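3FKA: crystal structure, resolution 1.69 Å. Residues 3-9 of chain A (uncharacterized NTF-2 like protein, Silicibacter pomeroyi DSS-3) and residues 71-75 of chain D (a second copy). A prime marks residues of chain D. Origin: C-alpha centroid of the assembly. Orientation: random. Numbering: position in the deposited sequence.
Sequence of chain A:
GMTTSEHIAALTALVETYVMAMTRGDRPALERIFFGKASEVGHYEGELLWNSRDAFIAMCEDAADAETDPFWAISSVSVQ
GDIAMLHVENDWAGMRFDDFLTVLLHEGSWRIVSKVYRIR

Chain A (3-9) TTSEHIA
Chain D (71-75) FWAIS

This is a small helix-to-strand contact between two copies of one protein, in which Thr4 at the start of a helix binds the backbone of a strand and covers the face of a tryptophan ring. It buries 253 Å² between the stretches, both sides summed.

In chain A, Thr3 precedes the helix, with phi/psi of -79/175. Residues 4 to 9 are helical, with phi from -58 to -66 and psi from -37 to -46, and the helix continues later in the chain. Thr3 is the N-cap. Thr3 has chi1 of 60° (p), and Thr3 OG1 accepts from Glu6 N at 3.1 Å. Glu6, with chi1 m, chi2 t and chi3 near 4°, returns a weak bond: Thr3 N donates to Glu6 OE1 at 3.4 Å. The first helical turns are closed by His7 N to Thr3 O at 2.9 Å, Ile8 N to Thr4 O at 3.3 Å and Ala9 N to Ser5 O at 3.1 Å.

In chain D, Phe71′ leads into a strand that starts at Trp72′ and continues beyond Ser75′. Phe71′ has phi/psi of -106/124 and is modelled only to CB. Trp72′ and Ala73′ are very extended, at -158/167 and -157/146. Ile74′ follows at -95/109, and Ser75′ turns to -85/-30. The helix and strand run in nearly the same direction, at 22°, and their axes approach to 8.1 Å. The register is set by Thr4 CA and Ala73′ CA, 5.6 Å apart.

Thr4 points toward the strand with chi1 of -177° (t). This places Thr4 OG1 to accept from Ile74′ N at 3.0 Å. The N-H...acceptor angle of 171° makes the bond almost linear. Thr4 OG1 also lies 3.5 Å from Ala73′ CA. The hydroxyl spends its own proton on a water, with Thr4 OG1 2.8 Å from the water oxygen. That water donates to Thr4 O at 3.2 Å and to Ile74′ O at 3.0 Å. It thus links the helix backbone to the strand backbone beside the direct bond.

The methyl of Thr4 serves a different partner. The CA-to-CB bond of Trp72′ points sideways relative to the helix, but chi1 of 59° (p) and chi2 of -77° bring the end of the side chain nearer. Thr4 CG2 sits over one face of the six-membered ring of Trp72′, 3.6 Å from the ring centroid and 21° off the normal. This is a CH-pi contact, in which the weakly polarised C-H bonds of the methyl meet the electron-rich face of the indole, and Thr4 CG2 is 3.4 Å from Trp72′ CZ3. Ser5, with chi1 of -62° (m), meets the ring edge, Ser5 OG lying 3.5 Å from Trp72′ CH2.

One turn after Thr4, Ile8 also points toward the strand, with chi1 and chi2 both m. Ile74′ points toward the helix with chi1 m and chi2 t. Ile8 CD1 and Ile74′ CG2 meet at 4.2 Å, an apolar contact between two buried side chains. Ser75′ points away from the helix, and its OG is hydrogen-bonded elsewhere in the structure.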

ATOM      1  N   THR A   3       9.520  17.384   7.807  1.00 43.38           N
ATOM      2  CA  THR A   3       8.649  16.566   8.661  1.00 42.39           C
ATOM      3  C   THR A   3       7.996  15.433   7.853  1.00 41.56           C
ATOM      4  O   THR A   3       8.157  15.365   6.636  1.00 40.82           O
ATOM      5  CB  THR A   3       7.516  17.411   9.259  1.00 42.79           C
ATOM      6  OG1 THR A   3       6.728  17.960   8.190  1.00 42.89           O
ATOM      7  CG2 THR A   3       8.067  18.539  10.106  1.00 42.78           C
ATOM      8  N   THR A   4       7.262  14.554   8.545  1.00 40.41           N
ATOM      9  CA  THR A   4       6.530  13.441   7.909  1.00 39.53           C
ATOM     10  C   THR A   4       5.520  13.965   6.861  1.00 38.47           C
ATOM     11  O   THR A   4       5.416  13.407   5.759  1.00 38.48           O
ATOM     12  CB  THR A   4       5.809  12.523   8.963  1.00 39.65           C
ATOM     13  OG1 THR A   4       5.168  11.421   8.298  1.00 39.65           O
ATOM     14  CG2 THR A   4       4.771  13.289   9.773  1.00 39.49           C
ATOM     15  N   SER A   5       4.823  15.053   7.202  1.00 37.24           N
ATOM     16  CA  SER A   5       3.855  15.691   6.319  1.00 36.50           C
ATOM     17  C   SER A   5       4.577  16.282   5.116  1.00 34.62           C
ATOM     18  O   SER A   5       4.120  16.142   3.986  1.00 32.83           O
ATOM     19  CB  SER A   5       3.105  16.806   7.042  1.00 36.68           C
ATOM     20  OG  SER A   5       2.375  16.299   8.140  1.00 37.15           O
ATOM     21  N   GLU A   6       5.693  16.970   5.391  1.00 33.09           N
ATOM     22  CA  GLU A   6       6.509  17.588   4.342  1.00 32.15           C
ATOM     23  C   GLU A   6       7.060  16.536   3.358  1.00 30.18           C
ATOM     24  O   GLU A   6       7.088  16.825   2.164  1.00 29.23           O
ATOM     25  CB  GLU A   6       7.602  18.506   4.936  1.00 33.15           C
ATOM     26  CG  GLU A   6       7.013  19.792   5.563  1.00 34.18           C
ATOM     27  CD  GLU A   6       8.035  20.689   6.281  1.00 34.70           C
ATOM     28  OE1 GLU A   6       9.250  20.387   6.265  1.00 35.86           O
ATOM     29  OE2 GLU A   6       7.611  21.709   6.888  1.00 36.36           O
ATOM     30  N   HIS A   7       7.449  15.339   3.815  1.00 28.53           N
ATOM     31  CA  HIS A   7       7.909  14.296   2.868  1.00 28.27           C
ATOM     32  C   HIS A   7       6.776  13.823   1.943  1.00 26.63           C
ATOM     33  O   HIS A   7       7.021  13.611   0.762  1.00 25.00           O
ATOM     34  CB  HIS A   7       8.543  13.091   3.553  1.00 29.92           C
ATOM     35  CG  HIS A   7       9.847  13.413   4.202  1.00 30.79           C
ATOM     36  ND1 HIS A   7      10.926  13.876   3.485  1.00 31.92           N
ATOM     37  CD2 HIS A   7      10.262  13.305   5.483  1.00 32.26           C
ATOM     38  CE1 HIS A   7      11.942  14.075   4.305  1.00 32.18           C
ATOM     39  NE2 HIS A   7      11.560  13.754   5.527  1.00 32.44           N
ATOM     40  N   ILE A   8       5.565  13.666   2.487  1.00 25.21           N
ATOM     41  CA  ILE A   8       4.407  13.247   1.660  1.00 24.69           C
ATOM     42  C   ILE A   8       4.170  14.323   0.580  1.00 23.58           C
ATOM     43  O   ILE A   8       4.010  13.995  -0.586  1.00 22.55           O
ATOM     44  CB  ILE A   8       3.109  12.985   2.465  1.00 25.09           C
ATOM     45  CG1 ILE A   8       3.302  11.900   3.536  1.00 25.44           C
ATOM     46  CG2 ILE A   8       1.954  12.603   1.521  1.00 24.83           C
ATOM     47  CD1 ILE A   8       3.771  10.584   3.003  1.00 25.55           C
ATOM     48  N   ALA A   9       4.178  15.597   0.977  1.00 23.04           N
ATOM     49  CA  ALA A   9       4.016  16.720   0.031  1.00 22.54           C
ATOM     50  C   ALA A   9       5.142  16.754  -0.989  1.00 22.00           C
ATOM     51  O   ALA A   9       4.918  17.033  -2.164  1.00 21.17           O
ATOM     52  CB  ALA A   9       3.957  18.066   0.771  1.00 22.10           C
TER
ATOM     53  N   PHE D  71       4.709  11.854  18.746  1.00 33.04           N
ATOM     54  CA  PHE D  71       5.629  11.291  17.799  1.00 31.92           C
ATOM     55  C   PHE D  71       4.748  10.442  16.891  1.00 30.97           C
ATOM     56  O   PHE D  71       3.994   9.585  17.374  1.00 30.89           O
ATOM     57  CB  PHE D  71       6.699  10.460  18.507  1.00 32.16           C
ATOM     58  N   TRP D  72       4.801  10.717  15.590  1.00 29.99           N
ATOM     59  CA  TRP D  72       3.996  10.008  14.610  1.00 29.50           C
ATOM     60  C   TRP D  72       4.575  10.095  13.212  1.00 28.26           C
ATOM     61  O   TRP D  72       5.475  10.891  12.950  1.00 27.44           O
ATOM     62  CB  TRP D  72       2.578  10.588  14.598  1.00 30.83           C
ATOM     63  CG  TRP D  72       2.576  12.025  14.267  1.00 31.28           C
ATOM     64  CD1 TRP D  72       2.911  13.060  15.103  1.00 31.48           C
ATOM     65  CD2 TRP D  72       2.242  12.615  13.019  1.00 31.28           C
ATOM     66  NE1 TRP D  72       2.811  14.251  14.444  1.00 31.57           N
ATOM     67  CE2 TRP D  72       2.394  14.009  13.163  1.00 31.38           C
ATOM     68  CE3 TRP D  72       1.822  12.106  11.792  1.00 31.36           C
ATOM     69  CZ2 TRP D  72       2.138  14.894  12.128  1.00 31.40           C
ATOM     70  CZ3 TRP D  72       1.564  12.988  10.771  1.00 31.46           C
ATOM     71  CH2 TRP D  72       1.728  14.365  10.943  1.00 31.50           C
ATOM     72  N   ALA D  73       4.044   9.268  12.325  1.00 26.86           N
ATOM     73  CA  ALA D  73       4.465   9.231  10.934  1.00 26.61           C
ATOM     74  C   ALA D  73       3.377   8.662  10.063  1.00 26.73           C
ATOM     75  O   ALA D  73       2.626   7.830  10.524  1.00 27.75           O
ATOM     76  CB  ALA D  73       5.716   8.369  10.799  1.00 26.15           C
ATOM     77  N   ILE D  74       3.264   9.146   8.825  1.00 26.55           N
ATOM     78  CA  ILE D  74       2.327   8.633   7.847  1.00 26.67           C
ATOM     79  C   ILE D  74       3.147   7.628   7.060  1.00 26.25           C
ATOM     80  O   ILE D  74       4.051   8.007   6.301  1.00 26.29           O
ATOM     81  CB  ILE D  74       1.767   9.696   6.887  1.00 27.33           C
ATOM     82  CG1 ILE D  74       0.870  10.662   7.625  1.00 27.84           C
ATOM     83  CG2 ILE D  74       0.954   9.059   5.757  1.00 26.79           C
ATOM     84  CD1 ILE D  74       0.302  11.761   6.719  1.00 28.33           C
ATOM     85  N   SER D  75       2.849   6.349   7.260  1.00 25.05           N
ATOM     86  CA  SER D  75       3.571   5.274   6.586  1.00 24.57           C
ATOM     87  C   SER D  75       3.012   4.974   5.222  1.00 23.78           C
ATOM     88  O   SER D  75       3.761   4.487   4.376  1.00 22.80           O
ATOM     89  CB  SER D  75       3.565   4.002   7.412  1.00 25.15           C
ATOM     90  OG  SER D  75       4.376   4.202   8.542  1.00 25.71           O
TER
HETATM   91  O   HOH W   1       5.958  10.285   5.849  1.00 37.76           O